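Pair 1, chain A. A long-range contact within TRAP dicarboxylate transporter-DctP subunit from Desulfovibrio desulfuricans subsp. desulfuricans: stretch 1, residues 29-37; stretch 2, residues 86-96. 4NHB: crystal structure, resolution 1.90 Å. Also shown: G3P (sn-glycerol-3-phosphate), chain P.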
# COMPACT_ATOMS: atom_id res chain seq x y z
N THR A 29 4.61 -28.17 -5.00
CA THR A 29 5.07 -27.38 -3.88
C THR A 29 4.04 -26.29 -3.59
O THR A 29 3.68 -25.54 -4.49
CB THR A 29 6.46 -26.74 -4.14
OG1 THR A 29 7.48 -27.76 -4.19
CG2 THR A 29 6.83 -25.76 -3.04
N VAL A 30 3.56 -26.23 -2.36
CA VAL A 30 2.57 -25.21 -2.00
C VAL A 30 3.21 -23.96 -1.42
O VAL A 30 4.04 -24.05 -0.51
CB VAL A 30 1.54 -25.73 -1.02
CG1 VAL A 30 0.63 -24.58 -0.56
CG2 VAL A 30 0.72 -26.83 -1.66
N ILE A 31 2.85 -22.81 -1.98
CA ILE A 31 3.22 -21.50 -1.42
C ILE A 31 2.01 -20.79 -0.78
O ILE A 31 1.01 -20.53 -1.44
CB ILE A 31 3.84 -20.58 -2.50
CG1 ILE A 31 5.19 -21.14 -2.97
CG2 ILE A 31 3.99 -19.17 -2.00
CD1 ILE A 31 5.80 -20.38 -4.15
N LYS A 32 2.12 -20.48 0.50
CA LYS A 32 1.06 -19.81 1.23
C LYS A 32 1.41 -18.35 1.27
O LYS A 32 2.52 -17.99 1.62
CB LYS A 32 0.98 -20.33 2.64
CG LYS A 32 1.03 -21.85 2.78
CD LYS A 32 -0.32 -22.41 3.06
CE LYS A 32 -0.31 -23.94 3.01
NZ LYS A 32 -0.43 -24.55 4.36
N MET A 33 0.45 -17.51 0.87
CA MET A 33 0.58 -16.08 0.85
C MET A 33 -0.56 -15.44 1.62
O MET A 33 -1.73 -15.69 1.32
CB MET A 33 0.49 -15.58 -0.58
CG MET A 33 0.91 -14.15 -0.76
SD MET A 33 0.59 -13.58 -2.42
CE MET A 33 1.50 -14.73 -3.44
N ALA A 34 -0.22 -14.58 2.55
CA ALA A 34 -1.23 -13.85 3.30
C ALA A 34 -1.28 -12.41 2.86
O ALA A 34 -0.28 -11.85 2.43
CB ALA A 34 -0.93 -13.91 4.77
N GLY A 35 -2.46 -11.82 2.99
CA GLY A 35 -2.64 -10.40 2.77
C GLY A 35 -3.68 -9.81 3.68
O GLY A 35 -4.19 -10.50 4.58
N MET A 36 -4.02 -8.55 3.42
CA MET A 36 -4.73 -7.73 4.39
C MET A 36 -5.95 -7.10 3.78
O MET A 36 -6.66 -6.36 4.47
CB MET A 36 -3.81 -6.62 4.95
CG MET A 36 -3.35 -5.62 3.90
SD MET A 36 -2.36 -4.25 4.61
CE MET A 36 -3.64 -3.32 5.46
N LYS A 37 -6.22 -7.42 2.51
CA LYS A 37 -7.30 -6.75 1.78
C LYS A 37 -8.40 -7.72 1.31
O LYS A 37 -8.19 -8.92 1.16
CB LYS A 37 -6.78 -5.91 0.59
CG LYS A 37 -5.79 -4.80 0.93
CD LYS A 37 -6.40 -3.74 1.89
CE LYS A 37 -5.37 -2.67 2.26
NZ LYS A 37 -5.98 -1.50 2.96
N ILE A 86 7.10 -19.76 8.33
CA ILE A 86 5.86 -20.48 8.60
C ILE A 86 4.94 -20.41 7.42
O ILE A 86 4.26 -21.39 7.09
CB ILE A 86 5.20 -19.94 9.85
CG1 ILE A 86 6.10 -20.33 11.02
CG2 ILE A 86 3.80 -20.50 9.98
CD1 ILE A 86 5.88 -19.56 12.19
N ILE A 87 4.91 -19.25 6.77
CA ILE A 87 4.31 -19.14 5.42
C ILE A 87 5.40 -18.60 4.50
O ILE A 87 6.38 -18.04 4.99
CB ILE A 87 3.04 -18.26 5.35
CG1 ILE A 87 3.36 -16.81 5.74
CG2 ILE A 87 1.94 -18.88 6.21
CD1 ILE A 87 2.19 -15.83 5.64
N GLN A 88 5.24 -18.76 3.18
CA GLN A 88 6.34 -18.40 2.28
C GLN A 88 6.28 -16.95 1.79
O GLN A 88 7.32 -16.32 1.60
CB GLN A 88 6.41 -19.34 1.07
CG GLN A 88 6.69 -20.79 1.42
CD GLN A 88 5.62 -21.39 2.26
OE1 GLN A 88 4.44 -21.28 1.96
NE2 GLN A 88 6.02 -22.02 3.37
N MET A 89 5.07 -16.43 1.60
CA MET A 89 4.90 -15.09 1.04
C MET A 89 3.84 -14.25 1.74
O MET A 89 2.98 -14.78 2.43
CB MET A 89 4.52 -15.23 -0.42
CG MET A 89 5.62 -15.82 -1.24
SD MET A 89 5.20 -15.83 -3.01
CE MET A 89 5.18 -14.08 -3.42
N CYS A 90 3.90 -12.94 1.53
CA CYS A 90 2.85 -12.05 2.05
C CYS A 90 2.79 -10.81 1.19
O CYS A 90 3.76 -10.47 0.54
CB CYS A 90 3.08 -11.68 3.53
SG CYS A 90 4.47 -10.63 3.92
N ALA A 91 1.61 -10.18 1.14
CA ALA A 91 1.42 -8.90 0.46
C ALA A 91 1.17 -7.84 1.52
O ALA A 91 0.26 -7.99 2.35
CB ALA A 91 0.22 -8.96 -0.47
N THR A 92 1.97 -6.78 1.51
CA THR A 92 1.74 -5.69 2.43
C THR A 92 2.45 -4.44 1.91
O THR A 92 3.07 -4.48 0.82
CB THR A 92 2.16 -6.09 3.87
OG1 THR A 92 1.57 -5.19 4.81
CG2 THR A 92 3.66 -6.07 4.08
N GLY A 93 2.33 -3.35 2.66
CA GLY A 93 2.92 -2.09 2.28
C GLY A 93 3.97 -1.54 3.25
O GLY A 93 4.90 -2.24 3.66
N THR A 94 3.83 -0.26 3.60
CA THR A 94 4.87 0.40 4.39
C THR A 94 4.87 -0.02 5.87
O THR A 94 5.59 0.58 6.71
CB THR A 94 4.76 1.91 4.30
OG1 THR A 94 3.42 2.28 4.66
CG2 THR A 94 5.11 2.42 2.87
N GLN A 95 4.05 -1.02 6.19
CA GLN A 95 4.13 -1.74 7.46
C GLN A 95 5.57 -2.24 7.68
O GLN A 95 6.07 -2.32 8.80
CB GLN A 95 3.15 -2.91 7.48
CG GLN A 95 1.62 -2.54 7.52
CD GLN A 95 1.04 -2.18 6.13
OE1 GLN A 95 1.77 -1.92 5.17
NE2 GLN A 95 -0.27 -2.17 6.04
N THR A 96 6.24 -2.58 6.60
CA THR A 96 7.59 -3.12 6.70
C THR A 96 8.60 -2.04 7.00
O THR A 96 9.79 -2.33 7.19
CB THR A 96 8.01 -3.84 5.40
OG1 THR A 96 7.96 -2.89 4.34
CG2 THR A 96 7.08 -5.00 5.07
O1 G3P P . 1.01 0.68 2.82
C1 G3P P . 0.43 1.04 4.04
C2 G3P P . -1.10 1.03 3.92
O2 G3P P . -1.51 -0.26 3.55
C3 G3P P . -1.72 1.41 5.28
O1P G3P P . -2.97 1.97 5.06
O4P G3P P . -4.11 0.00 4.18
O2P G3P P . -4.15 0.42 6.68
O3P G3P P . -5.52 1.85 5.16
P G3P P . -4.26 0.99 5.29

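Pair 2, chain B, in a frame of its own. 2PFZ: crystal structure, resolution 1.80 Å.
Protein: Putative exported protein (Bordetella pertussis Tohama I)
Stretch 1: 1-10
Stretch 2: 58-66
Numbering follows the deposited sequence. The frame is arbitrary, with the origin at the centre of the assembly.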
# COMPACT_ATOMS: atom_id res chain seq x y z
N THR B 1 -5.61 -16.65 -24.08
CA THR B 1 -4.43 -15.93 -23.54
C THR B 1 -4.23 -16.18 -22.05
O THR B 1 -5.17 -16.13 -21.26
CB THR B 1 -4.53 -14.43 -23.84
OG1 THR B 1 -4.53 -14.25 -25.27
CG2 THR B 1 -3.35 -13.66 -23.22
N LYS B 2 -2.97 -16.45 -21.68
CA LYS B 2 -2.61 -16.75 -20.32
C LYS B 2 -1.63 -15.68 -19.82
O LYS B 2 -0.63 -15.40 -20.47
CB LYS B 2 -1.99 -18.16 -20.28
CG LYS B 2 -1.83 -18.75 -18.92
CD LYS B 2 -2.47 -20.14 -18.87
CE LYS B 2 -1.83 -20.99 -17.80
NZ LYS B 2 -2.16 -22.42 -18.01
N TRP B 3 -1.95 -15.08 -18.67
CA TRP B 3 -1.08 -14.06 -18.07
C TRP B 3 -0.67 -14.51 -16.68
O TRP B 3 -1.40 -15.27 -16.03
CB TRP B 3 -1.79 -12.71 -17.95
CG TRP B 3 -1.87 -11.87 -19.18
CD1 TRP B 3 -1.52 -12.23 -20.46
CD2 TRP B 3 -2.41 -10.55 -19.27
NE1 TRP B 3 -1.80 -11.20 -21.33
CE2 TRP B 3 -2.35 -10.16 -20.62
CE3 TRP B 3 -2.95 -9.65 -18.33
CZ2 TRP B 3 -2.78 -8.89 -21.07
CZ3 TRP B 3 -3.39 -8.40 -18.78
CH2 TRP B 3 -3.30 -8.04 -20.13
N ASP B 4 0.48 -14.03 -16.22
CA ASP B 4 0.90 -14.23 -14.82
C ASP B 4 0.87 -12.93 -14.07
O ASP B 4 1.23 -11.89 -14.62
CB ASP B 4 2.32 -14.77 -14.76
CG ASP B 4 2.42 -16.19 -15.27
OD1 ASP B 4 1.81 -17.12 -14.67
OD2 ASP B 4 3.14 -16.35 -16.27
N LEU B 5 0.47 -13.00 -12.80
CA LEU B 5 0.28 -11.79 -12.00
C LEU B 5 0.91 -12.01 -10.63
O LEU B 5 0.34 -12.70 -9.79
CB LEU B 5 -1.23 -11.49 -11.84
CG LEU B 5 -1.62 -10.09 -11.30
CD1 LEU B 5 -3.13 -9.81 -11.52
CD2 LEU B 5 -1.22 -9.84 -9.84
N PRO B 6 2.12 -11.49 -10.42
CA PRO B 6 2.70 -11.59 -9.09
C PRO B 6 2.12 -10.61 -8.07
O PRO B 6 1.84 -9.45 -8.39
CB PRO B 6 4.18 -11.28 -9.34
CG PRO B 6 4.16 -10.33 -10.45
CD PRO B 6 3.05 -10.84 -11.35
N THR B 7 1.90 -11.11 -6.86
CA THR B 7 1.64 -10.25 -5.72
C THR B 7 2.60 -10.62 -4.59
O THR B 7 3.04 -11.79 -4.47
CB THR B 7 0.15 -10.33 -5.28
OG1 THR B 7 -0.02 -9.68 -4.02
CG2 THR B 7 -0.34 -11.78 -5.10
N ALA B 8 2.91 -9.62 -3.77
CA ALA B 8 3.83 -9.79 -2.67
C ALA B 8 3.20 -10.31 -1.37
O ALA B 8 3.91 -10.61 -0.41
CB ALA B 8 4.60 -8.47 -2.45
N TYR B 9 1.87 -10.48 -1.36
CA TYR B 9 1.10 -10.76 -0.13
C TYR B 9 0.43 -12.12 -0.18
O TYR B 9 0.26 -12.68 -1.29
CB TYR B 9 0.08 -9.61 0.08
CG TYR B 9 0.78 -8.30 -0.04
CD1 TYR B 9 1.63 -7.87 0.98
CD2 TYR B 9 0.67 -7.52 -1.18
CE1 TYR B 9 2.33 -6.70 0.87
CE2 TYR B 9 1.36 -6.35 -1.30
CZ TYR B 9 2.19 -5.93 -0.26
OH TYR B 9 2.91 -4.77 -0.37
N PRO B 10 0.09 -12.69 1.00
CA PRO B 10 -0.39 -14.06 1.09
C PRO B 10 -1.87 -14.19 0.69
O PRO B 10 -2.60 -13.20 0.59
CB PRO B 10 -0.18 -14.39 2.58
CG PRO B 10 -0.46 -13.14 3.24
CD PRO B 10 0.14 -12.07 2.35
N GLN B 58 7.88 -9.24 -18.46
CA GLN B 58 8.14 -10.60 -17.91
C GLN B 58 6.86 -11.17 -17.26
O GLN B 58 6.55 -12.38 -17.37
CB GLN B 58 9.30 -10.61 -16.91
CG GLN B 58 10.65 -10.17 -17.47
CD GLN B 58 11.77 -10.26 -16.45
OE1 GLN B 58 11.81 -11.16 -15.59
NE2 GLN B 58 12.71 -9.33 -16.54
N ALA B 59 6.13 -10.30 -16.57
CA ALA B 59 4.75 -10.57 -16.16
C ALA B 59 3.92 -9.54 -16.90
O ALA B 59 4.34 -8.40 -16.97
CB ALA B 59 4.59 -10.42 -14.62
N GLN B 60 2.77 -9.93 -17.47
CA GLN B 60 1.94 -8.99 -18.25
C GLN B 60 1.15 -8.03 -17.36
O GLN B 60 0.72 -6.98 -17.80
CB GLN B 60 0.96 -9.75 -19.14
CG GLN B 60 1.67 -10.70 -20.12
CD GLN B 60 1.77 -12.12 -19.57
OE1 GLN B 60 1.82 -12.36 -18.36
NE2 GLN B 60 1.81 -13.08 -20.48
N ILE B 61 1.01 -8.41 -16.10
CA ILE B 61 0.18 -7.71 -15.11
C ILE B 61 0.80 -7.99 -13.75
O ILE B 61 1.43 -9.04 -13.56
CB ILE B 61 -1.29 -8.23 -15.23
CG1 ILE B 61 -2.24 -7.55 -14.22
CG2 ILE B 61 -1.33 -9.76 -15.07
CD1 ILE B 61 -3.74 -7.50 -14.68
N GLY B 62 0.65 -7.07 -12.79
CA GLY B 62 1.28 -7.27 -11.50
C GLY B 62 0.83 -6.25 -10.48
O GLY B 62 0.45 -5.14 -10.85
N GLU B 63 0.87 -6.62 -9.21
CA GLU B 63 0.45 -5.74 -8.12
C GLU B 63 1.67 -5.16 -7.38
O GLU B 63 2.58 -5.92 -6.94
CB GLU B 63 -0.43 -6.50 -7.12
CG GLU B 63 -1.05 -5.54 -6.11
CD GLU B 63 -1.38 -6.16 -4.80
OE1 GLU B 63 -0.58 -7.00 -4.27
OE2 GLU B 63 -2.44 -5.76 -4.27
N ILE B 64 1.71 -3.84 -7.27
CA ILE B 64 2.78 -3.16 -6.54
C ILE B 64 2.19 -2.33 -5.38
O ILE B 64 0.99 -2.09 -5.35
CB ILE B 64 3.63 -2.21 -7.43
CG1 ILE B 64 2.75 -1.11 -8.07
CG2 ILE B 64 4.48 -2.97 -8.48
CD1 ILE B 64 3.51 0.17 -8.33
N LEU B 65 3.06 -1.93 -4.45
CA LEU B 65 2.75 -0.94 -3.43
C LEU B 65 3.37 0.34 -3.95
O LEU B 65 4.60 0.39 -4.14
CB LEU B 65 3.46 -1.30 -2.12
CG LEU B 65 3.33 -0.28 -0.99
CD1 LEU B 65 1.93 -0.32 -0.44
CD2 LEU B 65 4.41 -0.57 0.08
N LEU B 66 2.55 1.35 -4.19
CA LEU B 66 3.06 2.56 -4.88
C LEU B 66 4.28 3.13 -4.17
O LEU B 66 5.27 3.49 -4.81
CB LEU B 66 1.98 3.63 -4.99
CG LEU B 66 0.76 3.29 -5.84
CD1 LEU B 66 -0.36 4.30 -5.69
CD2 LEU B 66 1.18 3.15 -7.29
O HOH W 1 2.11 -15.97 -19.24
O HOH W 2 5.71 -14.40 -15.47
O HOH W 3 2.22 -6.95 -4.37

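Where do the two contacts part most sharply? They part at the position shared by Ala34(A) and Pro6(B). In pair 1 the amide of Ala34(A) is a donor, and its N lies 3.2 Å from O of Met89(A) in a hydrogen bond. Proline has no amide hydrogen, so in pair 2 that rung is missing: CD of Pro6(B) sits 3.3 Å from O of Ile61(B), the counterpart of Met89(A). The neighbouring rung differs too. N of Met89(A) donates to O of Lys32(A) at 3.0 Å, whereas in pair 2 N of Ile61(B) stands 3.8 Å from O of Asp4(B) and makes no such bond.

What geometry survives this change? Both pairs set two nearly parallel strands side by side, with 20° between their directions in pair 1 and 9° in pair 2, and 14 central residues superpose to 0.7 Å. The last rung is common: N of Ala91(A) donates to O of Ala34(A) at 2.8 Å, and N of the matching Glu63(B) donates to O of Pro6(B) at 3.1 Å. The strands keep the same arrangement although pair 2 lacks both other rungs. A CA-H...O contact also recurs, from CA of Met33(A) to O of Met89(A) at 3.2 Å and from CA of Leu5(B) to O of Ile61(B) at 3.4 Å.

Which side chain does the same work in both? Gln88(A) and Gln60(B) match, with side-chain centres 0.2 Å apart. Each reaches back to a backbone amide of the first strand: OE1 of Gln88(A) accepts from N of Lys32(A) at 2.9 Å, and OE1 of Gln60(B) from N of Asp4(B) at 3.0 Å. The setting differs, since CB of Gln60(B) also lies over one face of the Trp3(B) ring, 3.5 Å from the centroid of its five-membered ring, where pair 1 has the smaller Ile31(A).

How do different side chains fill the remaining space? In pair 1 two flexible methionines meet, CE of Met33(A) 3.7 Å from CE of Met89(A); in pair 2 branched residues replace them, CD1 of Leu5(B) 3.6 Å from CG1 of Ile61(B). On the other face of the sheet in pair 1, CB of Ala34(A) meets CD1 of Ile87(A) at 3.8 Å, while the bulk changes sides in pair 2, where CD of Pro6(B) meets CB of Ala59(B) at 3.6 Å. Further along, Gly35(A) and Ala91(A) give way to Thr7(B) and Glu63(B), whose OG1 and OE1 form a 2.7 Å hydrogen bond.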